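Glycinin A3B4 subunit (Glycine max, PDB 2D5F) is a soybean 11S globulin, a seed storage protein that assembles into hexamers and probably serves as a reserve of amino acids for the germinating seedling. Local coordinates at residues S203-L213 with D222-P230; M329-R340 with R350-A361. All coordinates share one frame; numbering follows the deposited sequence.

Contact 1 of 2, residues S203-L213 with D222-P230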
# COMPACT_ATOMS: atom_id res chain seq x y z
N SER B 203 14.21 -26.08 27.58
CA SER B 203 14.04 -25.81 26.15
C SER B 203 12.65 -26.30 25.75
O SER B 203 12.01 -27.02 26.50
CB SER B 203 15.10 -26.55 25.34
OG SER B 203 14.90 -27.95 25.43
N VAL B 204 12.18 -25.90 24.57
CA VAL B 204 10.86 -26.34 24.14
C VAL B 204 10.89 -27.82 23.81
O VAL B 204 9.88 -28.52 23.94
CB VAL B 204 10.37 -25.53 22.92
CG1 VAL B 204 10.22 -24.07 23.32
CG2 VAL B 204 11.35 -25.67 21.76
N LEU B 205 12.06 -28.30 23.41
CA LEU B 205 12.22 -29.71 23.07
C LEU B 205 12.19 -30.61 24.31
O LEU B 205 11.76 -31.76 24.23
CB LEU B 205 13.52 -29.91 22.28
CG LEU B 205 13.39 -30.23 20.79
CD1 LEU B 205 12.22 -29.49 20.20
CD2 LEU B 205 14.67 -29.88 20.07
N SER B 206 12.62 -30.08 25.45
CA SER B 206 12.62 -30.86 26.68
C SER B 206 11.19 -31.13 27.16
O SER B 206 10.98 -31.89 28.10
CB SER B 206 13.41 -30.15 27.78
OG SER B 206 12.74 -28.99 28.25
N GLY B 207 10.22 -30.50 26.50
CA GLY B 207 8.83 -30.69 26.87
C GLY B 207 8.19 -31.89 26.20
O GLY B 207 7.05 -32.24 26.50
N PHE B 208 8.93 -32.51 25.28
CA PHE B 208 8.47 -33.69 24.56
C PHE B 208 9.28 -34.90 25.00
O PHE B 208 10.44 -34.77 25.40
CB PHE B 208 8.66 -33.48 23.05
CG PHE B 208 7.79 -32.40 22.47
CD1 PHE B 208 6.48 -32.67 22.08
CD2 PHE B 208 8.29 -31.10 22.31
CE1 PHE B 208 5.68 -31.66 21.54
CE2 PHE B 208 7.49 -30.09 21.78
CZ PHE B 208 6.18 -30.37 21.39
N SER B 209 8.68 -36.08 24.92
CA SER B 209 9.37 -37.32 25.31
C SER B 209 10.36 -37.71 24.22
O SER B 209 10.11 -37.44 23.04
CB SER B 209 8.36 -38.45 25.50
OG SER B 209 7.81 -38.83 24.25
N LYS B 210 11.46 -38.36 24.60
CA LYS B 210 12.45 -38.77 23.61
C LYS B 210 11.83 -39.71 22.58
O LYS B 210 12.21 -39.71 21.42
CB LYS B 210 13.66 -39.44 24.26
CG LYS B 210 13.38 -40.76 24.98
CD LYS B 210 14.68 -41.38 25.52
CE LYS B 210 14.40 -42.47 26.55
NZ LYS B 210 13.43 -43.47 26.03
N HIS B 211 10.88 -40.52 23.03
CA HIS B 211 10.23 -41.46 22.12
C HIS B 211 9.51 -40.72 21.00
O HIS B 211 9.61 -41.10 19.83
CB HIS B 211 9.23 -42.33 22.87
CG HIS B 211 8.46 -43.26 21.98
ND1 HIS B 211 7.09 -43.24 21.89
CD2 HIS B 211 8.89 -44.21 21.12
CE1 HIS B 211 6.70 -44.14 21.01
NE2 HIS B 211 7.77 -44.74 20.52
N PHE B 212 8.76 -39.68 21.36
CA PHE B 212 8.02 -38.92 20.36
C PHE B 212 8.95 -38.11 19.48
O PHE B 212 8.71 -37.97 18.27
CB PHE B 212 6.99 -38.01 21.03
CG PHE B 212 6.09 -37.30 20.05
CD1 PHE B 212 6.38 -36.00 19.64
CD2 PHE B 212 4.99 -37.95 19.51
CE1 PHE B 212 5.57 -35.36 18.70
CE2 PHE B 212 4.18 -37.31 18.57
CZ PHE B 212 4.47 -36.01 18.17
N LEU B 213 10.01 -37.56 20.06
CA LEU B 213 10.96 -36.79 19.27
C LEU B 213 11.63 -37.75 18.31
O LEU B 213 11.88 -37.41 17.15
CB LEU B 213 12.00 -36.11 20.16
CG LEU B 213 11.50 -34.96 21.05
CD1 LEU B 213 12.67 -34.31 21.77
CD2 LEU B 213 10.76 -33.93 20.19
N ASP B 222 18.50 -42.23 21.22
CA ASP B 222 19.72 -41.70 21.82
C ASP B 222 19.86 -40.25 21.39
O ASP B 222 20.08 -39.36 22.22
CB ASP B 222 20.94 -42.49 21.35
CG ASP B 222 22.24 -41.83 21.77
OD1 ASP B 222 22.54 -41.83 22.99
OD2 ASP B 222 22.96 -41.31 20.89
N THR B 223 19.72 -40.01 20.09
CA THR B 223 19.82 -38.66 19.53
C THR B 223 18.69 -37.81 20.11
O THR B 223 18.91 -36.67 20.53
CB THR B 223 19.70 -38.68 17.99
OG1 THR B 223 20.78 -39.44 17.44
CG2 THR B 223 19.74 -37.26 17.43
N ALA B 224 17.48 -38.37 20.14
CA ALA B 224 16.31 -37.67 20.65
C ALA B 224 16.46 -37.26 22.11
O ALA B 224 16.00 -36.18 22.49
CB ALA B 224 15.06 -38.53 20.47
N GLU B 225 17.09 -38.10 22.92
CA GLU B 225 17.27 -37.75 24.33
C GLU B 225 18.21 -36.55 24.44
O GLU B 225 17.98 -35.66 25.25
CB GLU B 225 17.85 -38.93 25.12
CG GLU B 225 18.20 -38.58 26.57
CD GLU B 225 16.98 -38.39 27.47
OE1 GLU B 225 15.99 -37.75 27.04
OE2 GLU B 225 17.02 -38.87 28.63
N LYS B 226 19.25 -36.53 23.62
CA LYS B 226 20.20 -35.42 23.65
C LYS B 226 19.52 -34.13 23.20
O LYS B 226 19.91 -33.04 23.61
CB LYS B 226 21.41 -35.71 22.77
CG LYS B 226 22.38 -36.69 23.41
CD LYS B 226 23.70 -36.73 22.66
CE LYS B 226 24.78 -37.38 23.51
NZ LYS B 226 26.13 -37.23 22.89
N LEU B 227 18.50 -34.26 22.36
CA LEU B 227 17.77 -33.10 21.87
C LEU B 227 17.01 -32.43 23.00
O LEU B 227 16.60 -31.27 22.88
CB LEU B 227 16.80 -33.51 20.77
CG LEU B 227 17.42 -33.84 19.41
CD1 LEU B 227 16.31 -34.18 18.42
CD2 LEU B 227 18.25 -32.67 18.92
N ARG B 228 16.83 -33.15 24.10
CA ARG B 228 16.11 -32.64 25.26
C ARG B 228 17.05 -31.99 26.29
O ARG B 228 16.59 -31.45 27.29
CB ARG B 228 15.32 -33.77 25.93
CG ARG B 228 14.37 -34.50 24.98
CD ARG B 228 13.64 -35.66 25.64
NE ARG B 228 12.66 -35.21 26.63
CZ ARG B 228 12.78 -35.37 27.94
NH1 ARG B 228 11.83 -34.93 28.75
NH2 ARG B 228 13.84 -35.98 28.44
N SER B 229 18.35 -32.04 26.02
CA SER B 229 19.35 -31.46 26.92
C SER B 229 19.16 -31.90 28.37
O SER B 229 19.15 -31.07 29.28
CB SER B 229 19.29 -29.93 26.85
OG SER B 229 19.40 -29.47 25.52
N PRO B 230 19.02 -33.21 28.61
CA PRO B 230 18.82 -33.72 29.97
C PRO B 230 19.94 -33.50 30.99
O PRO B 230 19.65 -33.26 32.17
CB PRO B 230 18.54 -35.20 29.73
CG PRO B 230 19.40 -35.51 28.54
CD PRO B 230 19.14 -34.32 27.64
O HOH W 1 17.04 -28.97 24.21

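Contact 2 of 2, residues M329-R340 with R350-A361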
# COMPACT_ATOMS: atom_id res chain seq x y z
N MET B 329 15.89 -11.23 4.01
CA MET B 329 15.47 -10.00 4.69
C MET B 329 16.69 -9.37 5.37
O MET B 329 17.32 -10.01 6.22
CB MET B 329 14.39 -10.36 5.73
CG MET B 329 13.73 -9.22 6.52
SD MET B 329 12.54 -9.80 7.82
CE MET B 329 10.95 -9.52 7.02
N LYS B 330 17.05 -8.14 5.00
CA LYS B 330 18.20 -7.46 5.60
C LYS B 330 17.85 -7.19 7.05
O LYS B 330 16.86 -6.50 7.33
CB LYS B 330 18.48 -6.14 4.89
CG LYS B 330 19.78 -5.45 5.33
CD LYS B 330 19.88 -4.07 4.71
CE LYS B 330 21.32 -3.64 4.46
NZ LYS B 330 22.12 -3.47 5.69
N LEU B 331 18.66 -7.69 7.97
CA LEU B 331 18.36 -7.52 9.38
C LEU B 331 19.46 -6.93 10.24
O LEU B 331 19.52 -7.17 11.45
CB LEU B 331 17.90 -8.85 9.96
CG LEU B 331 16.52 -9.32 9.48
CD1 LEU B 331 16.24 -10.73 9.99
CD2 LEU B 331 15.46 -8.35 9.98
N HIS B 332 20.34 -6.16 9.62
CA HIS B 332 21.41 -5.52 10.36
C HIS B 332 21.94 -4.33 9.58
O HIS B 332 21.95 -4.32 8.35
CB HIS B 332 22.51 -6.55 10.67
CG HIS B 332 23.78 -6.33 9.90
ND1 HIS B 332 24.97 -6.00 10.51
CD2 HIS B 332 24.04 -6.40 8.58
CE1 HIS B 332 25.91 -5.86 9.60
NE2 HIS B 332 25.38 -6.10 8.41
N GLU B 333 22.35 -3.30 10.32
CA GLU B 333 22.84 -2.08 9.73
C GLU B 333 23.74 -1.37 10.74
O GLU B 333 23.46 -1.39 11.93
CB GLU B 333 21.66 -1.16 9.40
CG GLU B 333 21.99 0.01 8.49
CD GLU B 333 22.23 -0.44 7.06
OE1 GLU B 333 21.40 -1.21 6.54
OE2 GLU B 333 23.25 -0.02 6.46
N ASN B 334 24.83 -0.76 10.27
CA ASN B 334 25.68 -0.03 11.19
C ASN B 334 24.95 1.26 11.50
O ASN B 334 24.34 1.85 10.61
CB ASN B 334 27.03 0.32 10.57
CG ASN B 334 27.89 1.14 11.51
OD1 ASN B 334 28.55 0.59 12.40
ND2 ASN B 334 27.86 2.46 11.35
N ILE B 335 25.00 1.70 12.75
CA ILE B 335 24.33 2.95 13.11
C ILE B 335 25.29 3.97 13.73
O ILE B 335 25.06 5.17 13.64
CB ILE B 335 23.17 2.72 14.11
CG1 ILE B 335 22.34 4.00 14.26
CG2 ILE B 335 23.73 2.32 15.48
CD1 ILE B 335 21.16 3.87 15.22
N ALA B 336 26.36 3.48 14.35
CA ALA B 336 27.31 4.34 15.05
C ALA B 336 28.48 4.97 14.30
O ALA B 336 29.05 5.94 14.79
CB ALA B 336 27.83 3.62 16.29
N ARG B 337 28.85 4.44 13.13
CA ARG B 337 29.97 5.01 12.38
C ARG B 337 29.78 6.50 12.12
O ARG B 337 28.74 6.92 11.65
CB ARG B 337 30.17 4.31 11.03
CG ARG B 337 31.02 3.05 11.08
CD ARG B 337 31.52 2.70 9.68
NE ARG B 337 30.42 2.45 8.75
CZ ARG B 337 29.93 1.24 8.48
NH1 ARG B 337 30.45 0.16 9.07
NH2 ARG B 337 28.92 1.11 7.64
N PRO B 338 30.81 7.30 12.42
CA PRO B 338 30.79 8.76 12.24
C PRO B 338 30.24 9.21 10.89
O PRO B 338 29.43 10.13 10.82
CB PRO B 338 32.26 9.15 12.41
CG PRO B 338 32.75 8.13 13.39
CD PRO B 338 32.15 6.85 12.86
N SER B 339 30.68 8.56 9.82
CA SER B 339 30.27 8.91 8.46
C SER B 339 28.78 8.73 8.15
O SER B 339 28.30 9.22 7.12
CB SER B 339 31.11 8.14 7.44
OG SER B 339 30.84 6.75 7.48
N ARG B 340 28.05 8.04 9.01
CA ARG B 340 26.62 7.82 8.79
C ARG B 340 25.74 8.89 9.42
O ARG B 340 24.51 8.79 9.41
CB ARG B 340 26.21 6.44 9.31
CG ARG B 340 26.52 5.31 8.34
CD ARG B 340 26.41 3.95 9.01
NE ARG B 340 26.58 2.86 8.05
CZ ARG B 340 25.60 2.38 7.29
NH1 ARG B 340 24.37 2.88 7.39
NH2 ARG B 340 25.84 1.39 6.44
N ARG B 350 26.88 14.73 16.81
CA ARG B 350 26.21 14.19 15.64
C ARG B 350 25.01 13.31 16.00
O ARG B 350 24.94 12.75 17.09
CB ARG B 350 27.21 13.38 14.80
CG ARG B 350 27.93 12.27 15.54
CD ARG B 350 28.90 11.55 14.60
NE ARG B 350 29.80 10.62 15.28
CZ ARG B 350 29.53 9.34 15.54
NH1 ARG B 350 30.43 8.59 16.16
NH2 ARG B 350 28.37 8.81 15.18
N ILE B 351 24.07 13.20 15.06
CA ILE B 351 22.88 12.39 15.26
C ILE B 351 22.67 11.55 14.01
O ILE B 351 22.70 12.07 12.89
CB ILE B 351 21.63 13.26 15.48
CG1 ILE B 351 21.82 14.15 16.70
CG2 ILE B 351 20.39 12.37 15.63
CD1 ILE B 351 20.80 15.28 16.78
N SER B 352 22.46 10.25 14.20
CA SER B 352 22.24 9.34 13.09
C SER B 352 20.92 8.61 13.30
O SER B 352 20.62 8.17 14.41
CB SER B 352 23.38 8.33 13.00
OG SER B 352 24.62 9.01 12.83
N THR B 353 20.12 8.49 12.24
CA THR B 353 18.82 7.84 12.34
C THR B 353 18.75 6.54 11.54
O THR B 353 19.21 6.46 10.41
CB THR B 353 17.70 8.77 11.83
OG1 THR B 353 17.79 10.03 12.51
CG2 THR B 353 16.33 8.16 12.09
N LEU B 354 18.16 5.52 12.16
CA LEU B 354 17.98 4.22 11.53
C LEU B 354 16.50 3.90 11.65
O LEU B 354 15.99 3.70 12.75
CB LEU B 354 18.80 3.14 12.25
CG LEU B 354 18.53 1.67 11.88
CD1 LEU B 354 18.60 1.48 10.37
CD2 LEU B 354 19.56 0.77 12.57
N ASN B 355 15.80 3.89 10.52
CA ASN B 355 14.37 3.62 10.52
C ASN B 355 14.02 2.73 9.32
O ASN B 355 14.90 2.16 8.68
CB ASN B 355 13.59 4.93 10.46
CG ASN B 355 14.04 5.83 9.32
OD1 ASN B 355 14.37 5.35 8.23
ND2 ASN B 355 14.04 7.13 9.55
N SER B 356 12.73 2.64 9.03
CA SER B 356 12.25 1.80 7.93
C SER B 356 12.71 2.26 6.55
O SER B 356 12.62 1.49 5.59
CB SER B 356 10.72 1.68 7.99
OG SER B 356 10.11 2.95 7.96
N LEU B 357 13.20 3.49 6.43
CA LEU B 357 13.67 3.98 5.14
C LEU B 357 15.08 3.46 4.88
O LEU B 357 15.58 3.55 3.75
CB LEU B 357 13.66 5.51 5.09
CG LEU B 357 12.33 6.24 5.32
CD1 LEU B 357 12.56 7.71 5.04
CD2 LEU B 357 11.25 5.70 4.40
N THR B 358 15.72 2.93 5.91
CA THR B 358 17.06 2.36 5.76
C THR B 358 16.99 0.84 5.86
O THR B 358 17.60 0.13 5.07
CB THR B 358 18.01 2.86 6.84
OG1 THR B 358 18.32 4.24 6.60
CG2 THR B 358 19.29 2.03 6.82
N LEU B 359 16.24 0.36 6.84
CA LEU B 359 16.07 -1.07 7.06
C LEU B 359 14.56 -1.31 6.94
O LEU B 359 13.82 -1.22 7.92
CB LEU B 359 16.58 -1.43 8.45
CG LEU B 359 17.03 -2.86 8.72
CD1 LEU B 359 18.04 -3.30 7.66
CD2 LEU B 359 17.64 -2.93 10.12
N PRO B 360 14.08 -1.62 5.72
CA PRO B 360 12.66 -1.87 5.44
C PRO B 360 11.92 -2.86 6.33
O PRO B 360 10.71 -2.74 6.51
CB PRO B 360 12.66 -2.30 3.96
CG PRO B 360 14.01 -2.87 3.77
CD PRO B 360 14.89 -1.91 4.52
N ALA B 361 12.64 -3.83 6.89
CA ALA B 361 12.00 -4.81 7.78
C ALA B 361 11.39 -4.12 9.01
O ALA B 361 10.43 -4.62 9.59
CB ALA B 361 13.03 -5.85 8.21
O HOH W 2 15.51 -4.95 5.60
O HOH W 3 26.56 7.39 13.11
O HOH W 4 22.18 7.06 9.30

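Contact 1 of 2, residues S203-L213 with D222-P230
Arg-228 reaches the 203-213 segment because its chain leaves with CG anti to the carbonyl carbon (chi1 -55°) and then bends at chi3 (69°), which lays the guanidinium beside the carbonyl groups of Ser-206 and Phe-208. There NE donates to Phe-208 O at 2.6 Å, approaching almost in line with the carbonyl bond, while NH1 makes only a weak bond to Ser-206 O. On the arginine's own segment, NH2 meets the syn side of Glu-225 OE1 at 3.1 Å, and this salt bridge helps fix the rotation of the group. Lower down the chain, CG of Arg-228 lies 3.6 Å from CD1 of Leu-213, whose CB in turn packs on Ala-224 CB at 3.9 Å. Lys-210 crosses Glu-225 at a slant, its CD against Glu-225 CB, but its NZ forms a salt bridge with Glu-221, the residue just before Asp-222. A water bound by Ser-203 OG donates to Leu-227 O at 2.7 Å and also joins Ser-229 OG. Ser-209 OG caps the start of helix 210-216, and the second subunit packs against Leu-205 and Phe-208. Since one guanidinium grips Phe-208 O firmly, Ser-206 O only weakly, and a carboxylate, its charge is probably balanced locally by Glu-225 while its N-H groups tie the turn preceding helix 210-216 to the turn following helix 221-226.

Contact 2 of 2, residues M329-R340 with R350-A361
This is a side-chain and water-mediated contact at the junction of the two cupin domains of the bicupin fold: strand 332-334, at the edge of the sheet that also holds strand 121-125, passes by strand 349-354 of the other domain's sheet. No direct backbone hydrogen bond joins the segments, and even the nearest facing pair, Arg-340 CA and Ser-352 CA, is 6.3 Å apart. Apolar groups fill much of the interval. Ile-335, with CG1 anti to the backbone N (chi1 -170°), brings CD1 to 3.9 Å from Leu-354 CB, and Ala-361 CB is touched by Met-329 CG and by Leu-331 CD2. CD1 of Leu-359 fits against the aliphatic part of Lys-330, 3.6 Å from its CD, the two side chains crossing at about a right angle. The lysine's NZ goes on to Glu-333 OE1, met from above the carboxylate plane, while OE2 of the same glutamate pairs with Arg-340 NH2 at 2.9 Å. Thr-358 CG2 rests against this glutamate's CG at 3.8 Å, so methyl groups flank an ionic network. At the other end, Arg-350 is extended from CG to NE, and Pro-338 CA sits over the centre of one guanidinium face, 3.6 Å above the plane. NH2 of Arg-350 donates to Ala-336 O at 3.0 Å, from above the carbonyl plane. Replacing Arg-350 by an alanine removes the donor and the flat surface, and is likely to leave Ala-336 O without this mate and a gap beside Pro-338. Nearby, a single water donates to Ile-335 O and Arg-337 O and accepts from Ser-352 OG at 2.5 Å.

Overall arrangement
Contact 1 closes before contact 2 opens along the chain, and the two do not touch: their centres are about 40 Å apart and their nearest atoms about 20 Å. Contact 1 is peripheral, its centre about 32 Å from that of the chain, whereas the centre of contact 2 is about 12 Å from it, where a sheet of the first cupin domain passes a sheet of the second. Each also faces a neighbour in the hexamer, but a different one: the second subunit lies against 203-213 with 222-230, the third against 329-340 with 350-361. A bound magnesium ion is about 12 Å from the side chain of Ile-335 in contact 2. The carbonate pocket, which includes Arg-50 and His-58, draws on no residue of either contact.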